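Local coordinates for protein HcgC (Methanococcus maripaludis S2, PDB 5O4J) that probably transfers a methyl group from S-adenosylmethionine to a carbon of a pyridinol precursor of the [Fe]-hydrogenase cofactor, at residues A[195-208]-A[224-238]. Residues are numbered along the deposited sequence; the frame is centred on the assembly and turned at random.
Sequences LDSVLYTIPNLKYF and ELNMSAITVSSIDHV. With 9KH (6-carboxy methyl-4-hydroxy-2-pyridinol), chain K.
The amide of Asn-204 spans from Thr-231 to Ser-228 across the contact: Asn-204 ND2 gives a straight bond to Thr-231 OG1 (3.0 Å), which lies in the amide plane, and a more bent one to Ser-228 O (2.9 Å), approached from above that carbonyl's plane. The Met-227 methyl CE rests 3.6 Å from Asn-204 CG, the two side chains crossing near a right angle. A leucine in place of Asn-204 would probably leave Ser-228 O and Thr-231 OG1 without this shared donor and free the threonine hydroxyl to turn. Farther along, Lys-206, bent at its third torsion (chi3 -75°), brings NZ over the carboxylate plane of Glu-224 for a salt bridge to OE2 (2.7 Å); Lys-220 also pairs with that oxygen. The Phe-208 ring has Lys-206 CG over one face, Leu-225 CD2 over the other and Glu-224 CB at its edge. At the other end Ser-197 OG takes the Asp-236 N-H (2.9 Å) and donates to Asp-196 O. Leu-199 N (2.7 Å) and, weakly, Tyr-200 N both turn to Ser-233 O, while Ser-233 CB sits over the tyrosine ring in a CH-pi contact, 3.9 Å from its centroid. Tyr-200 OH hydrogen-bonds Glu-209 of the second subunit. On the other sheet face Val-198 CG1 meets Val-232 CG1. Leu-199 CD2 packs 3.7 Å from 9KH N5, whereas Thr-179 and Ile-115 of the second subunit hydrogen-bond the pyridinol. Strands 198-203 and 230-234 thus form an antiparallel pair with a classic beta bulge, whose Leu-199 lines a pyridinol pocket at the subunit interface.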
ATOM      1  N   LEU A 195      -2.422  11.238  -7.964  1.00 22.97           N
ATOM      2  CA  LEU A 195      -3.175  12.312  -8.597  1.00 23.55           C
ATOM      3  C   LEU A 195      -2.908  12.340 -10.098  1.00 22.57           C
ATOM      4  O   LEU A 195      -1.781  12.112 -10.552  1.00 19.89           O
ATOM      5  CB  LEU A 195      -2.803  13.664  -7.986  1.00 20.86           C
ATOM      6  CG  LEU A 195      -3.177  13.901  -6.526  1.00 21.13           C
ATOM      7  CD1 LEU A 195      -2.529  15.197  -6.041  1.00 23.05           C
ATOM      8  CD2 LEU A 195      -4.696  13.930  -6.327  1.00 23.93           C
ATOM      9  N   ASP A 196      -3.951  12.628 -10.878  1.00 21.50           N
ATOM     10  CA  ASP A 196      -3.777  12.705 -12.319  1.00 23.57           C
ATOM     11  C   ASP A 196      -2.691  13.706 -12.674  1.00 23.76           C
ATOM     12  O   ASP A 196      -2.650  14.818 -12.138  1.00 23.44           O
ATOM     13  CB  ASP A 196      -5.080  13.116 -13.007  1.00 27.23           C
ATOM     14  CG  ASP A 196      -4.934  13.169 -14.505  1.00 32.74           C
ATOM     15  OD1 ASP A 196      -4.455  12.170 -15.066  1.00 31.80           O
ATOM     16  OD2 ASP A 196      -5.292  14.194 -15.125  1.00 36.64           O
ATOM     17  N   SER A 197      -1.814  13.297 -13.594  1.00 22.41           N
ATOM     18  CA  SER A 197      -0.757  14.089 -14.231  1.00 22.41           C
ATOM     19  C   SER A 197       0.523  14.172 -13.399  1.00 22.43           C
ATOM     20  O   SER A 197       1.497  14.752 -13.880  1.00 22.37           O
ATOM     21  CB  SER A 197      -1.200  15.518 -14.573  1.00 25.67           C
ATOM     22  OG  SER A 197      -1.005  16.403 -13.490  1.00 25.32           O
ATOM     23  N   VAL A 198       0.565  13.629 -12.183  1.00 21.29           N
ATOM     24  CA  VAL A 198       1.812  13.636 -11.424  1.00 19.15           C
ATOM     25  C   VAL A 198       2.792  12.667 -12.070  1.00 21.84           C
ATOM     26  O   VAL A 198       2.439  11.523 -12.383  1.00 21.38           O
ATOM     27  CB  VAL A 198       1.561  13.280  -9.952  1.00 19.47           C
ATOM     28  CG1 VAL A 198       2.892  13.077  -9.202  1.00 17.93           C
ATOM     29  CG2 VAL A 198       0.719  14.366  -9.287  1.00 22.17           C
ATOM     30  N   LEU A 199       4.024  13.143 -12.298  1.00 20.08           N
ATOM     31  CA  LEU A 199       5.121  12.302 -12.771  1.00 18.56           C
ATOM     32  C   LEU A 199       5.822  11.615 -11.607  1.00 16.56           C
ATOM     33  O   LEU A 199       6.042  10.401 -11.626  1.00 18.71           O
ATOM     34  CB  LEU A 199       6.130  13.149 -13.535  1.00 22.01           C
ATOM     35  CG  LEU A 199       5.731  13.704 -14.901  1.00 25.88           C
ATOM     36  CD1 LEU A 199       4.597  14.697 -14.780  1.00 30.55           C
ATOM     37  CD2 LEU A 199       6.925  14.386 -15.555  1.00 25.99           C
ATOM     38  N   TYR A 200       6.228  12.388 -10.610  1.00 17.63           N
ATOM     39  CA  TYR A 200       6.828  11.797  -9.421  1.00 18.33           C
ATOM     40  C   TYR A 200       6.667  12.773  -8.271  1.00 19.83           C
ATOM     41  O   TYR A 200       6.368  13.952  -8.475  1.00 21.49           O
ATOM     42  CB  TYR A 200       8.300  11.420  -9.648  1.00 20.33           C
ATOM     43  CG  TYR A 200       9.267  12.573  -9.891  1.00 19.63           C
ATOM     44  CD1 TYR A 200       9.827  13.277  -8.830  1.00 19.42           C
ATOM     45  CD2 TYR A 200       9.635  12.930 -11.173  1.00 20.40           C
ATOM     46  CE1 TYR A 200      10.719  14.324  -9.045  1.00 20.69           C
ATOM     47  CE2 TYR A 200      10.525  13.980 -11.403  1.00 22.09           C
ATOM     48  CZ  TYR A 200      11.063  14.664 -10.334  1.00 21.49           C
ATOM     49  OH  TYR A 200      11.950  15.687 -10.546  1.00 21.46           O
ATOM     50  N   THR A 201       6.849  12.248  -7.057  1.00 16.89           N
ATOM     51  CA  THR A 201       6.535  12.946  -5.815  1.00 19.02           C
ATOM     52  C   THR A 201       7.700  12.782  -4.851  1.00 19.12           C
ATOM     53  O   THR A 201       8.058  11.654  -4.494  1.00 22.50           O
ATOM     54  CB  THR A 201       5.245  12.403  -5.190  1.00 19.05           C
ATOM     55  OG1 THR A 201       4.173  12.475  -6.135  1.00 21.94           O
ATOM     56  CG2 THR A 201       4.858  13.207  -3.944  1.00 18.84           C
ATOM     57  N   ILE A 202       8.270  13.900  -4.421  1.00 18.21           N
ATOM     58  CA  ILE A 202       9.476  13.915  -3.598  1.00 18.91           C
ATOM     59  C   ILE A 202       9.083  14.209  -2.156  1.00 17.41           C
ATOM     60  O   ILE A 202       8.596  15.317  -1.879  1.00 20.23           O
ATOM     61  CB  ILE A 202      10.487  14.961  -4.088  1.00 21.30           C
ATOM     62  CG1 ILE A 202      10.982  14.631  -5.496  1.00 22.96           C
ATOM     63  CG2 ILE A 202      11.632  15.118  -3.090  1.00 20.14           C
ATOM     64  CD1 ILE A 202      11.847  13.391  -5.591  1.00 24.66           C
ATOM     65  N   PRO A 203       9.350  13.308  -1.211  1.00 17.69           N
ATOM     66  CA  PRO A 203       9.335  13.701   0.202  1.00 20.23           C
ATOM     67  C   PRO A 203      10.653  14.378   0.535  1.00 19.67           C
ATOM     68  O   PRO A 203      11.724  13.813   0.306  1.00 19.62           O
ATOM     69  CB  PRO A 203       9.182  12.373   0.939  1.00 17.80           C
ATOM     70  CG  PRO A 203       9.856  11.366   0.034  1.00 17.71           C
ATOM     71  CD  PRO A 203       9.782  11.908  -1.380  1.00 18.38           C
ATOM     72  N   ASN A 204      10.579  15.601   1.045  1.00 18.13           N
ATOM     73  CA  ASN A 204      11.793  16.360   1.341  1.00 18.26           C
ATOM     74  C   ASN A 204      12.312  15.955   2.715  1.00 21.47           C
ATOM     75  O   ASN A 204      12.333  16.732   3.672  1.00 21.91           O
ATOM     76  CB  ASN A 204      11.520  17.844   1.241  1.00 20.85           C
ATOM     77  CG  ASN A 204      11.339  18.269  -0.180  1.00 23.15           C
ATOM     78  OD1 ASN A 204      12.163  17.940  -1.031  1.00 24.83           O
ATOM     79  ND2 ASN A 204      10.235  18.957  -0.469  1.00 22.89           N
ATOM     80  N   LEU A 205      12.766  14.704   2.776  1.00 21.62           N
ATOM     81  CA  LEU A 205      13.184  14.079   4.017  1.00 19.86           C
ATOM     82  C   LEU A 205      14.685  13.830   4.032  1.00 20.48           C
ATOM     83  O   LEU A 205      15.335  13.685   2.991  1.00 21.09           O
ATOM     84  CB  LEU A 205      12.440  12.762   4.237  1.00 19.45           C
ATOM     85  CG  LEU A 205      10.945  12.917   4.509  1.00 19.45           C
ATOM     86  CD1 LEU A 205      10.236  11.576   4.498  1.00 19.16           C
ATOM     87  CD2 LEU A 205      10.753  13.598   5.863  1.00 19.46           C
ATOM     88  N   LYS A 206      15.216  13.790   5.245  1.00 19.80           N
ATOM     89  CA  LYS A 206      16.592  13.395   5.508  1.00 17.70           C
ATOM     90  C   LYS A 206      16.645  12.952   6.960  1.00 16.68           C
ATOM     91  O   LYS A 206      15.643  12.984   7.680  1.00 17.58           O
ATOM     92  CB  LYS A 206      17.570  14.535   5.235  1.00 18.93           C
ATOM     93  CG  LYS A 206      17.340  15.740   6.144  1.00 19.93           C
ATOM     94  CD  LYS A 206      18.476  16.754   6.059  1.00 26.15           C
ATOM     95  CE  LYS A 206      19.702  16.253   6.818  1.00 32.89           C
ATOM     96  NZ  LYS A 206      20.890  17.093   6.558  1.00 28.17           N
ATOM     97  N   TYR A 207      17.823  12.520   7.390  1.00 18.32           N
ATOM     98  CA  TYR A 207      17.993  12.034   8.753  1.00 18.62           C
ATOM     99  C   TYR A 207      18.200  13.235   9.678  1.00 17.48           C
ATOM    100  O   TYR A 207      19.306  13.535  10.137  1.00 17.74           O
ATOM    101  CB  TYR A 207      19.143  11.039   8.797  1.00 17.15           C
ATOM    102  CG  TYR A 207      19.431  10.477  10.159  1.00 17.02           C
ATOM    103  CD1 TYR A 207      18.428   9.894  10.919  1.00 19.48           C
ATOM    104  CD2 TYR A 207      20.711  10.503  10.678  1.00 19.27           C
ATOM    105  CE1 TYR A 207      18.700   9.371  12.180  1.00 19.53           C
ATOM    106  CE2 TYR A 207      20.989   9.989  11.932  1.00 21.22           C
ATOM    107  CZ  TYR A 207      19.984   9.425  12.671  1.00 20.89           C
ATOM    108  OH  TYR A 207      20.270   8.907  13.908  1.00 20.76           O
ATOM    109  N   PHE A 208      17.095  13.965   9.909  1.00 17.44           N
ATOM    110  CA  PHE A 208      17.143  15.167  10.738  1.00 16.93           C
ATOM    111  C   PHE A 208      17.698  14.864  12.118  1.00 15.62           C
ATOM    112  O   PHE A 208      18.345  15.709  12.746  1.00 16.48           O
ATOM    113  CB  PHE A 208      15.746  15.768  10.916  1.00 17.83           C
ATOM    114  CG  PHE A 208      15.026  16.070   9.639  1.00 18.52           C
ATOM    115  CD1 PHE A 208      15.348  17.176   8.878  1.00 22.35           C
ATOM    116  CD2 PHE A 208      13.982  15.259   9.229  1.00 18.11           C
ATOM    117  CE1 PHE A 208      14.660  17.452   7.709  1.00 21.25           C
ATOM    118  CE2 PHE A 208      13.293  15.524   8.068  1.00 17.87           C
ATOM    119  CZ  PHE A 208      13.628  16.617   7.305  1.00 19.69           C
ATOM    120  N   GLU A 224      16.634  23.016   8.668  1.00 18.97           N
ATOM    121  CA  GLU A 224      16.207  21.899   7.840  1.00 19.08           C
ATOM    122  C   GLU A 224      14.699  21.709   7.901  1.00 18.23           C
ATOM    123  O   GLU A 224      14.094  21.292   6.904  1.00 20.66           O
ATOM    124  CB  GLU A 224      16.947  20.636   8.266  1.00 21.07           C
ATOM    125  CG  GLU A 224      18.389  20.677   7.805  1.00 21.24           C
ATOM    126  CD  GLU A 224      19.245  19.583   8.389  1.00 21.16           C
ATOM    127  OE1 GLU A 224      18.787  18.897   9.329  1.00 18.73           O
ATOM    128  OE2 GLU A 224      20.376  19.404   7.878  1.00 22.21           O
ATOM    129  N   LEU A 225      14.071  21.999   9.047  1.00 18.44           N
ATOM    130  CA  LEU A 225      12.622  21.848   9.147  1.00 20.49           C
ATOM    131  C   LEU A 225      11.883  22.931   8.377  1.00 21.52           C
ATOM    132  O   LEU A 225      10.706  22.753   8.056  1.00 19.77           O
ATOM    133  CB  LEU A 225      12.177  21.876  10.611  1.00 21.20           C
ATOM    134  CG  LEU A 225      12.737  20.811  11.562  1.00 21.73           C
ATOM    135  CD1 LEU A 225      12.077  20.974  12.913  1.00 20.24           C
ATOM    136  CD2 LEU A 225      12.523  19.418  11.016  1.00 22.86           C
ATOM    137  N   ASN A 226      12.551  24.040   8.071  1.00 20.53           N
ATOM    138  CA  ASN A 226      11.930  25.181   7.398  1.00 19.41           C
ATOM    139  C   ASN A 226      11.959  24.987   5.879  1.00 25.52           C
ATOM    140  O   ASN A 226      12.498  25.794   5.120  1.00 32.39           O
ATOM    141  CB  ASN A 226      12.650  26.463   7.803  1.00 20.98           C
ATOM    142  CG  ASN A 226      11.887  27.710   7.417  1.00 33.42           C
ATOM    143  OD1 ASN A 226      10.664  27.692   7.307  1.00 30.99           O
ATOM    144  ND2 ASN A 226      12.613  28.806   7.217  1.00 38.43           N
ATOM    145  N   MET A 227      11.387  23.869   5.456  1.00 24.10           N
ATOM    146  CA  MET A 227      11.429  23.401   4.079  1.00 27.78           C
ATOM    147  C   MET A 227      10.093  22.744   3.771  1.00 23.93           C
ATOM    148  O   MET A 227       9.511  22.085   4.637  1.00 21.00           O
ATOM    149  CB  MET A 227      12.577  22.401   3.865  1.00 33.40           C
ATOM    150  CG  MET A 227      12.586  21.691   2.518  1.00 44.36           C
ATOM    151  SD  MET A 227      12.632  22.835   1.125  1.00 60.66           S
ATOM    152  CE  MET A 227      12.502  21.702  -0.260  1.00 69.57           C
ATOM    153  N   SER A 228       9.612  22.933   2.542  1.00 20.72           N
ATOM    154  CA  SER A 228       8.387  22.287   2.094  1.00 18.32           C
ATOM    155  C   SER A 228       8.463  20.792   2.369  1.00 17.93           C
ATOM    156  O   SER A 228       9.477  20.151   2.092  1.00 21.32           O
ATOM    157  CB  SER A 228       8.176  22.508   0.591  1.00 19.69           C
ATOM    158  OG  SER A 228       7.928  23.864   0.284  1.00 24.82           O
ATOM    159  N   ALA A 229       7.369  20.226   2.885  1.00 18.50           N
ATOM    160  CA  ALA A 229       7.355  18.792   3.153  1.00 19.40           C
ATOM    161  C   ALA A 229       7.472  17.983   1.865  1.00 21.64           C
ATOM    162  O   ALA A 229       8.122  16.932   1.846  1.00 18.82           O
ATOM    163  CB  ALA A 229       6.095  18.390   3.922  1.00 16.99           C
ATOM    164  N   ILE A 230       6.844  18.440   0.787  1.00 17.78           N
ATOM    165  CA  ILE A 230       6.745  17.664  -0.446  1.00 16.84           C
ATOM    166  C   ILE A 230       6.943  18.564  -1.651  1.00 19.23           C
ATOM    167  O   ILE A 230       6.449  19.692  -1.688  1.00 19.20           O
ATOM    168  CB  ILE A 230       5.390  16.937  -0.551  1.00 17.58           C
ATOM    169  CG1 ILE A 230       5.288  15.896   0.568  1.00 19.22           C
ATOM    170  CG2 ILE A 230       5.251  16.237  -1.899  1.00 19.02           C
ATOM    171  CD1 ILE A 230       3.949  15.201   0.680  1.00 21.10           C
ATOM    172  N   THR A 231       7.642  18.040  -2.652  1.00 18.06           N
ATOM    173  CA  THR A 231       7.779  18.670  -3.957  1.00 17.92           C
ATOM    174  C   THR A 231       7.254  17.712  -5.019  1.00 19.46           C
ATOM    175  O   THR A 231       7.578  16.521  -5.001  1.00 20.51           O
ATOM    176  CB  THR A 231       9.239  19.041  -4.219  1.00 17.97           C
ATOM    177  OG1 THR A 231       9.672  19.952  -3.205  1.00 20.51           O
ATOM    178  CG2 THR A 231       9.412  19.682  -5.591  1.00 18.95           C
ATOM    179  N   VAL A 232       6.414  18.221  -5.918  1.00 18.43           N
ATOM    180  CA  VAL A 232       5.737  17.386  -6.899  1.00 17.41           C
ATOM    181  C   VAL A 232       6.090  17.855  -8.301  1.00 20.43           C
ATOM    182  O   VAL A 232       6.167  19.062  -8.562  1.00 22.33           O
ATOM    183  CB  VAL A 232       4.206  17.410  -6.706  1.00 20.63           C
ATOM    184  CG1 VAL A 232       3.578  16.328  -7.567  1.00 22.39           C
ATOM    185  CG2 VAL A 232       3.841  17.234  -5.246  1.00 27.38           C
ATOM    186  N   SER A 233       6.258  16.894  -9.205  1.00 18.60           N
ATOM    187  CA  SER A 233       6.410  17.135 -10.637  1.00 17.50           C
ATOM    188  C   SER A 233       5.148  16.630 -11.333  1.00 19.40           C
ATOM    189  O   SER A 233       4.771  15.463 -11.170  1.00 21.53           O
ATOM    190  CB  SER A 233       7.657  16.430 -11.173  1.00 20.63           C
ATOM    191  OG  SER A 233       7.826  16.644 -12.567  1.00 22.10           O
ATOM    192  N   SER A 234       4.472  17.507 -12.080  1.00 21.14           N
ATOM    193  CA  SER A 234       3.203  17.142 -12.696  1.00 20.11           C
ATOM    194  C   SER A 234       2.962  17.960 -13.964  1.00 21.47           C
ATOM    195  O   SER A 234       3.530  19.038 -14.158  1.00 22.01           O
ATOM    196  CB  SER A 234       2.037  17.348 -11.722  1.00 22.27           C
ATOM    197  OG  SER A 234       1.853  18.720 -11.425  1.00 23.07           O
ATOM    198  N   ILE A 235       2.066  17.449 -14.812  1.00 21.51           N
ATOM    199  CA  ILE A 235       1.672  18.204 -15.997  1.00 23.34           C
ATOM    200  C   ILE A 235       0.673  19.283 -15.627  1.00 27.01           C
ATOM    201  O   ILE A 235       0.738  20.406 -16.137  1.00 26.06           O
ATOM    202  CB  ILE A 235       1.083  17.276 -17.072  1.00 25.04           C
ATOM    203  CG1 ILE A 235       2.000  16.083 -17.354  1.00 29.10           C
ATOM    204  CG2 ILE A 235       0.783  18.069 -18.358  1.00 22.80           C
ATOM    205  CD1 ILE A 235       3.388  16.448 -17.817  1.00 29.68           C
ATOM    206  N   ASP A 236      -0.276  18.952 -14.756  1.00 25.93           N
ATOM    207  CA  ASP A 236      -1.382  19.823 -14.396  1.00 23.93           C
ATOM    208  C   ASP A 236      -1.238  20.315 -12.964  1.00 24.46           C
ATOM    209  O   ASP A 236      -0.424  19.821 -12.177  1.00 24.64           O
ATOM    210  CB  ASP A 236      -2.714  19.094 -14.585  1.00 30.13           C
ATOM    211  CG  ASP A 236      -2.952  18.687 -16.026  1.00 38.43           C
ATOM    212  OD1 ASP A 236      -2.484  19.409 -16.933  1.00 41.82           O
ATOM    213  OD2 ASP A 236      -3.603  17.651 -16.253  1.00 43.80           O
ATOM    214  N   HIS A 237      -2.066  21.296 -12.621  1.00 26.43           N
ATOM    215  CA  HIS A 237      -2.029  21.856 -11.281  1.00 25.97           C
ATOM    216  C   HIS A 237      -2.444  20.807 -10.259  1.00 25.37           C
ATOM    217  O   HIS A 237      -3.466  20.133 -10.419  1.00 26.63           O
ATOM    218  CB  HIS A 237      -2.941  23.078 -11.189  1.00 34.52           C
ATOM    219  CG  HIS A 237      -2.475  24.230 -12.020  1.00 41.57           C
ATOM    220  ND1 HIS A 237      -1.536  25.137 -11.578  1.00 44.86           N
ATOM    221  CD2 HIS A 237      -2.837  24.637 -13.260  1.00 46.17           C
ATOM    222  CE1 HIS A 237      -1.321  26.038 -12.521  1.00 48.42           C
ATOM    223  NE2 HIS A 237      -2.101  25.760 -13.549  1.00 44.59           N
ATOM    224  N   VAL A 238      -1.652  20.701  -9.193  1.00 22.78           N
ATOM    225  CA  VAL A 238      -1.929  19.798  -8.079  1.00 22.36           C
ATOM    226  C   VAL A 238      -1.826  20.504  -6.738  1.00 23.44           C
ATOM    227  O   VAL A 238      -2.049  19.880  -5.702  1.00 23.60           O
ATOM    228  CB  VAL A 238      -0.990  18.572  -8.117  1.00 26.39           C
ATOM    229  CG1 VAL A 238      -1.290  17.705  -9.335  1.00 29.75           C
ATOM    230  CG2 VAL A 238       0.475  18.999  -8.122  1.00 30.37           C
TER
HETATM  231  C2  9KH K 302      10.445  13.667 -19.125  1.00 49.81           C
HETATM  232  C3  9KH K 302      10.450  12.932 -17.952  1.00 51.38           C
HETATM  233  C4  9KH K 302      10.420  13.587 -16.735  1.00 46.61           C
HETATM  234  C6  9KH K 302      10.373  15.671 -17.813  1.00 46.30           C
HETATM  235  O1  9KH K 302      10.477  13.027 -20.324  1.00 42.25           O
HETATM  236  N5  9KH K 302      10.377  14.929 -16.681  1.00 44.63           N
HETATM  237  C7  9KH K 302      10.410  15.054 -19.059  1.00 50.60           C
HETATM  238  O8  9KH K 302      10.333  17.024 -17.713  1.00 39.95           O
HETATM  239  C9  9KH K 302      10.487  11.427 -18.004  1.00 48.11           C
HETATM  240  C10 9KH K 302      10.415  12.795 -15.452  1.00 41.36           C
HETATM  241  C12 9KH K 302      11.790  12.270 -15.113  1.00 31.42           C
HETATM  242  O13 9KH K 302      11.830  11.196 -14.491  1.00 22.52           O
HETATM  243  O14 9KH K 302      12.812  12.920 -15.433  1.00 28.61           O